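Aminotransferase, class III (PDB 6IO1) is a thermostable (S)-enantioselective omega-transaminase that probably moves amino groups between substrates with the help of pyridoxal 5'-phosphate. Local coordinates at residues Glu4-Ala8 with Ala9-Ala13; His19-Pro22 with Leu23-Leu26. One frame throughout, in Å; residues are numbered along the deposited sequence.

Interaction 1: Glu4-Ala8 with Ala9-Ala13; sequences ETWNA and AELVA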
ATOM      1  N   GLU B   4      26.870   0.905 -11.376  1.00 39.77           N
ATOM      2  CA  GLU B   4      25.937   0.218 -12.262  1.00 42.01           C
ATOM      3  C   GLU B   4      26.677  -0.543 -13.355  1.00 40.68           C
ATOM      4  O   GLU B   4      27.640  -0.037 -13.931  1.00 43.40           O
ATOM      5  CB  GLU B   4      24.969   1.216 -12.892  1.00 40.84           C
ATOM      6  CG  GLU B   4      24.115   1.973 -11.894  1.00 40.34           C
ATOM      7  CD  GLU B   4      22.957   2.688 -12.558  1.00 42.30           C
ATOM      8  OE1 GLU B   4      21.797   2.281 -12.338  1.00 49.12           O
ATOM      9  OE2 GLU B   4      23.211   3.655 -13.305  1.00 49.53           O
ATOM     10  N   THR B   5      26.227  -1.765 -13.633  1.00 41.21           N
ATOM     11  CA  THR B   5      26.791  -2.599 -14.690  1.00 39.64           C
ATOM     12  C   THR B   5      25.695  -3.144 -15.597  1.00 40.24           C
ATOM     13  O   THR B   5      25.650  -4.338 -15.900  1.00 43.41           O
ATOM     14  CB  THR B   5      27.603  -3.752 -14.108  1.00 39.63           C
ATOM     15  OG1 THR B   5      26.773  -4.525 -13.232  1.00 41.30           O
ATOM     16  CG2 THR B   5      28.802  -3.226 -13.334  1.00 40.59           C
ATOM     17  N   TRP B   6      24.806  -2.282 -16.078  1.00 37.42           N
ATOM     18  CA  TRP B   6      23.690  -2.752 -16.884  1.00 34.99           C
ATOM     19  C   TRP B   6      23.893  -2.361 -18.341  1.00 31.51           C
ATOM     20  O   TRP B   6      24.493  -1.330 -18.650  1.00 31.61           O
ATOM     21  CB  TRP B   6      22.359  -2.176 -16.379  1.00 33.79           C
ATOM     22  CG  TRP B   6      22.343  -0.669 -16.235  1.00 31.78           C
ATOM     23  CD1 TRP B   6      22.455   0.043 -15.074  1.00 34.56           C
ATOM     24  CD2 TRP B   6      22.196   0.304 -17.284  1.00 29.14           C
ATOM     25  NE1 TRP B   6      22.394   1.390 -15.335  1.00 35.24           N
ATOM     26  CE2 TRP B   6      22.236   1.578 -16.683  1.00 30.32           C
ATOM     27  CE3 TRP B   6      22.033   0.221 -18.672  1.00 25.01           C
ATOM     28  CZ2 TRP B   6      22.124   2.755 -17.420  1.00 28.93           C
ATOM     29  CZ3 TRP B   6      21.929   1.390 -19.401  1.00 23.62           C
ATOM     30  CH2 TRP B   6      21.972   2.639 -18.774  1.00 24.96           C
ATOM     31  N   ASN B   7      23.441  -3.235 -19.238  1.00 28.49           N
ATOM     32  CA  ASN B   7      23.364  -2.937 -20.661  1.00 27.12           C
ATOM     33  C   ASN B   7      21.900  -2.953 -21.086  1.00 23.59           C
ATOM     34  O   ASN B   7      21.104  -3.747 -20.573  1.00 22.45           O
ATOM     35  CB  ASN B   7      24.236  -3.896 -21.498  1.00 32.59           C
ATOM     36  CG  ASN B   7      23.566  -5.217 -21.797  1.00 28.53           C
ATOM     37  OD1 ASN B   7      22.638  -5.295 -22.604  1.00 24.26           O
ATOM     38  ND2 ASN B   7      24.067  -6.279 -21.178  1.00 32.91           N
ATOM     39  N   ALA B   8      21.553  -2.065 -22.021  1.00 23.09           N
ATOM     40  CA  ALA B   8      20.151  -1.834 -22.369  1.00 20.76           C
ATOM     41  C   ALA B   8      19.470  -3.092 -22.900  1.00 21.76           C
ATOM     42  O   ALA B   8      18.336  -3.404 -22.516  1.00 19.82           O
ATOM     43  CB  ALA B   8      20.055  -0.701 -23.391  1.00 22.66           C
ATOM     44  N   ALA B   9      20.137  -3.818 -23.804  1.00 21.94           N
ATOM     45  CA  ALA B   9      19.527  -5.015 -24.379  1.00 21.38           C
ATOM     46  C   ALA B   9      19.237  -6.058 -23.308  1.00 20.32           C
ATOM     47  O   ALA B   9      18.161  -6.675 -23.302  1.00 20.44           O
ATOM     48  CB  ALA B   9      20.435  -5.595 -25.464  1.00 25.39           C
ATOM     49  N   GLU B  10      20.186  -6.222 -22.382  1.00 20.59           N
ATOM     50  CA  GLU B  10      20.031  -7.189 -21.265  1.00 22.29           C
ATOM     51  C   GLU B  10      18.837  -6.760 -20.405  1.00 20.66           C
ATOM     52  O   GLU B  10      18.042  -7.640 -20.020  1.00 17.96           O
ATOM     53  CB  GLU B  10      21.315  -7.242 -20.436  1.00 24.92           C
ATOM     54  CG  GLU B  10      21.411  -8.475 -19.555  1.00 33.10           C
ATOM     55  CD  GLU B  10      22.726  -8.618 -18.807  1.00 39.63           C
ATOM     56  OE1 GLU B  10      23.243  -7.593 -18.323  1.00 38.98           O
ATOM     57  OE2 GLU B  10      23.230  -9.754 -18.714  1.00 44.17           O
ATOM     58  N   LEU B  11      18.698  -5.452 -20.153  1.00 21.43           N
ATOM     59  CA  LEU B  11      17.591  -4.956 -19.344  1.00 18.04           C
ATOM     60  C   LEU B  11      16.254  -5.216 -20.023  1.00 15.68           C
ATOM     61  O   LEU B  11      15.288  -5.626 -19.370  1.00 17.53           O
ATOM     62  CB  LEU B  11      17.769  -3.463 -19.068  1.00 17.95           C
ATOM     63  CG  LEU B  11      18.899  -3.069 -18.116  1.00 21.21           C
ATOM     64  CD1 LEU B  11      19.062  -1.559 -18.092  1.00 20.88           C
ATOM     65  CD2 LEU B  11      18.638  -3.605 -16.717  1.00 20.92           C
ATOM     66  N   VAL B  12      16.181  -4.998 -21.339  1.00 15.49           N
ATOM     67  CA  VAL B  12      14.940  -5.253 -22.069  1.00 17.11           C
ATOM     68  C   VAL B  12      14.579  -6.733 -21.996  1.00 16.27           C
ATOM     69  O   VAL B  12      13.424  -7.102 -21.732  1.00 15.98           O
ATOM     70  CB  VAL B  12      15.070  -4.775 -23.527  1.00 17.54           C
ATOM     71  CG1 VAL B  12      13.927  -5.316 -24.374  1.00 17.89           C
ATOM     72  CG2 VAL B  12      15.114  -3.255 -23.586  1.00 18.24           C
ATOM     73  N   ALA B  13      15.568  -7.602 -22.219  1.00 17.91           N
ATOM     74  CA  ALA B  13      15.314  -9.040 -22.182  1.00 18.64           C
ATOM     75  C   ALA B  13      14.856  -9.484 -20.797  1.00 16.26           C
ATOM     76  O   ALA B  13      13.888 -10.242 -20.662  1.00 18.88           O
ATOM     77  CB  ALA B  13      16.568  -9.804 -22.607  1.00 22.57           C
TER
HETATM   78  O   HOH W   1      21.772  -5.560 -17.468  1.00 45.79           O

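Interaction 2: His19-Pro22 with Leu23-Leu26; sequences HLHP and LTNL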
ATOM      1  N   HIS B  19       9.260  -9.325 -15.610  1.00 18.13           N
ATOM      2  CA  HIS B  19       8.546  -8.187 -15.034  1.00 17.11           C
ATOM      3  C   HIS B  19       7.094  -8.186 -15.500  1.00 16.19           C
ATOM      4  O   HIS B  19       6.815  -7.975 -16.686  1.00 16.83           O
ATOM      5  CB  HIS B  19       9.226  -6.866 -15.383  1.00 16.40           C
ATOM      6  CG  HIS B  19       8.671  -5.695 -14.633  1.00 16.08           C
ATOM      7  ND1 HIS B  19       8.940  -4.389 -14.982  1.00 15.81           N
ATOM      8  CD2 HIS B  19       7.855  -5.635 -13.554  1.00 16.42           C
ATOM      9  CE1 HIS B  19       8.316  -3.576 -14.149  1.00 15.78           C
ATOM     10  NE2 HIS B  19       7.651  -4.306 -13.273  1.00 17.63           N
ATOM     11  N   LEU B  20       6.176  -8.411 -14.559  1.00 15.87           N
ATOM     12  CA  LEU B  20       4.736  -8.370 -14.816  1.00 16.54           C
ATOM     13  C   LEU B  20       4.266  -6.940 -14.576  1.00 16.75           C
ATOM     14  O   LEU B  20       3.821  -6.583 -13.485  1.00 18.01           O
ATOM     15  CB  LEU B  20       4.010  -9.370 -13.925  1.00 15.85           C
ATOM     16  CG  LEU B  20       2.557  -9.719 -14.247  1.00 19.69           C
ATOM     17  CD1 LEU B  20       2.486 -10.692 -15.410  1.00 22.20           C
ATOM     18  CD2 LEU B  20       1.871 -10.300 -13.020  1.00 18.48           C
ATOM     19  N   HIS B  21       4.377  -6.111 -15.611  1.00 16.56           N
ATOM     20  CA  HIS B  21       4.104  -4.688 -15.475  1.00 18.74           C
ATOM     21  C   HIS B  21       2.659  -4.443 -15.047  1.00 19.03           C
ATOM     22  O   HIS B  21       1.745  -5.139 -15.508  1.00 18.74           O
ATOM     23  CB  HIS B  21       4.362  -3.963 -16.795  1.00 16.82           C
ATOM     24  CG  HIS B  21       5.808  -3.790 -17.127  1.00 18.05           C
ATOM     25  ND1 HIS B  21       6.475  -2.596 -16.950  1.00 16.75           N
ATOM     26  CD2 HIS B  21       6.713  -4.655 -17.641  1.00 17.51           C
ATOM     27  CE1 HIS B  21       7.730  -2.736 -17.337  1.00 18.69           C
ATOM     28  NE2 HIS B  21       7.901  -3.975 -17.761  1.00 19.77           N
ATOM     29  N   PRO B  22       2.415  -3.472 -14.172  1.00 17.17           N
ATOM     30  CA  PRO B  22       1.047  -3.005 -13.947  1.00 17.14           C
ATOM     31  C   PRO B  22       0.640  -1.990 -15.003  1.00 14.87           C
ATOM     32  O   PRO B  22       1.471  -1.262 -15.554  1.00 17.90           O
ATOM     33  CB  PRO B  22       1.122  -2.356 -12.562  1.00 15.75           C
ATOM     34  CG  PRO B  22       2.524  -1.876 -12.454  1.00 17.24           C
ATOM     35  CD  PRO B  22       3.387  -2.784 -13.304  1.00 17.79           C
ATOM     36  N   LEU B  23      -0.667  -1.944 -15.273  1.00 17.43           N
ATOM     37  CA  LEU B  23      -1.249  -0.970 -16.200  1.00 18.28           C
ATOM     38  C   LEU B  23      -0.539  -0.997 -17.552  1.00 19.63           C
ATOM     39  O   LEU B  23      -0.223   0.040 -18.138  1.00 19.91           O
ATOM     40  CB  LEU B  23      -1.222   0.436 -15.599  1.00 18.53           C
ATOM     41  CG  LEU B  23      -2.532   0.987 -15.030  1.00 20.63           C
ATOM     42  CD1 LEU B  23      -3.529   1.252 -16.142  1.00 24.10           C
ATOM     43  CD2 LEU B  23      -3.115   0.035 -13.996  1.00 19.33           C
ATOM     44  N   THR B  24      -0.283  -2.204 -18.051  1.00 18.61           N
ATOM     45  CA  THR B  24       0.465  -2.395 -19.285  1.00 19.32           C
ATOM     46  C   THR B  24      -0.173  -3.519 -20.088  1.00 19.34           C
ATOM     47  O   THR B  24      -0.721  -4.470 -19.525  1.00 18.66           O
ATOM     48  CB  THR B  24       1.941  -2.720 -18.989  1.00 19.47           C
ATOM     49  OG1 THR B  24       2.533  -1.638 -18.260  1.00 19.47           O
ATOM     50  CG2 THR B  24       2.735  -2.950 -20.270  1.00 21.76           C
ATOM     51  N   ASN B  25      -0.104  -3.400 -21.411  1.00 19.47           N
ATOM     52  CA  ASN B  25      -0.513  -4.484 -22.299  1.00 22.39           C
ATOM     53  C   ASN B  25       0.626  -5.494 -22.313  1.00 20.09           C
ATOM     54  O   ASN B  25       1.632  -5.308 -23.003  1.00 20.13           O
ATOM     55  CB  ASN B  25      -0.820  -3.953 -23.695  1.00 22.26           C
ATOM     56  CG  ASN B  25      -1.395  -5.017 -24.621  1.00 22.76           C
ATOM     57  OD1 ASN B  25      -0.970  -6.171 -24.611  1.00 23.37           O
ATOM     58  ND2 ASN B  25      -2.371  -4.624 -25.429  1.00 23.22           N
ATOM     59  N   LEU B  26       0.471  -6.568 -21.536  1.00 20.94           N
ATOM     60  CA  LEU B  26       1.535  -7.561 -21.414  1.00 20.47           C
ATOM     61  C   LEU B  26       1.813  -8.230 -22.754  1.00 20.06           C
ATOM     62  O   LEU B  26       2.970  -8.522 -23.088  1.00 20.86           O
ATOM     63  CB  LEU B  26       1.155  -8.592 -20.353  1.00 19.14           C
ATOM     64  CG  LEU B  26       0.788  -7.982 -18.996  1.00 19.56           C
ATOM     65  CD1 LEU B  26       0.251  -9.034 -18.039  1.00 18.75           C
ATOM     66  CD2 LEU B  26       1.986  -7.264 -18.392  1.00 21.23           C
TER

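Interaction 1: Glu4-Ala8 with Ala9-Ala13
Asn7 and Glu10 meet at about a right angle, the amide of the first lying against the root of the second, and the pair is a compact example of how a helix is started. With CG turned between its own backbone N and carbonyl carbon (chi1 82°), Asn7 brings OD1 to Glu10 N at 2.6 Å, an N-cap bond in which the donor stands 38° out of the amide's carbonyl plane. Glu10 continues extended, its carboxylate only 20° from parallel to the amide. The reciprocal bond of a capping box, from Asn7 N to the Glu10 carboxylate, is not made directly; a water that donates to Glu10 OE1 at 2.7 Å links the two groups at most weakly. Alongside, Trp6 and Leu11 cross obliquely, Leu11 CD1 resting 3.5 Å from Trp6 CE3; spanning the N-cap from the preceding residue to the fourth one after it, they form a hydrophobic staple. An alanine at Leu11 would lack that methyl, and the apolar bridge over the cap would probably be lost, leaving a gap between the indole and Val36. The contact opens helix 8-18 at the surface, with Trp6 against Val38 and Leu11 against Val36 of strand 35-41, while Pro95 and Glu99 of the second subunit pack on Trp6 and Leu11 respectively.

Interaction 2: His19-Pro22 with Leu23-Leu26
Leu23, its backbone in the left-handed helical region (phi 53°, psi 44°), turns the chain just after Pro22 so that Thr24 comes back to meet His21 and Pro22. Thr24 OG1, lying beside its own backbone N and anti to the carbonyl carbon (chi1 -60°), donates to Pro22 O at 2.9 Å, well above the carbonyl plane, and also sits 3.3 Å from His21 CB. The same hydroxyl is bonded to Gly91 N of the second subunit, so this buried oxygen is gripped from both chains. The His21 ring is fixed elsewhere, NE2 by Asp15 and ND1 by Thr88 O of the second subunit. Asn25 then caps helix 26-32 through OD1 to Gln28 N, while its ND2 bonds Asp315 of the second subunit. Leu26 folds its branches back: CD2 lies 3.6 Å from His21 O, and CD1 meets Leu20 CD1 at 3.8 Å, the two leucines touching methyl to methyl at a slant. A connection between two helices results whose touching residues are all buried, with the Leu23 side chain about 8 Å from a bound PMP, consistent with class III aminotransferases, whose active sites lie at the dimer interface.

Helix 8-18 joins the two contacts, which come in series along the N-terminal part of the chain: interaction 1 forms its start, and interaction 2 begins with His19, the first residue to leave it, and ends on helix 26-32. Their centres are 19 Å apart and their nearest atoms about 7 Å, so they do not touch; the helix itself links them, and Asp15 near its C-terminal end serves interaction 2 through His19. Taken together they illustrate how one short helix can lead from a surface contact beside strand 35-41 to a buried loop, where Leu23 comes near the cofactor, with both ends touching the second subunit.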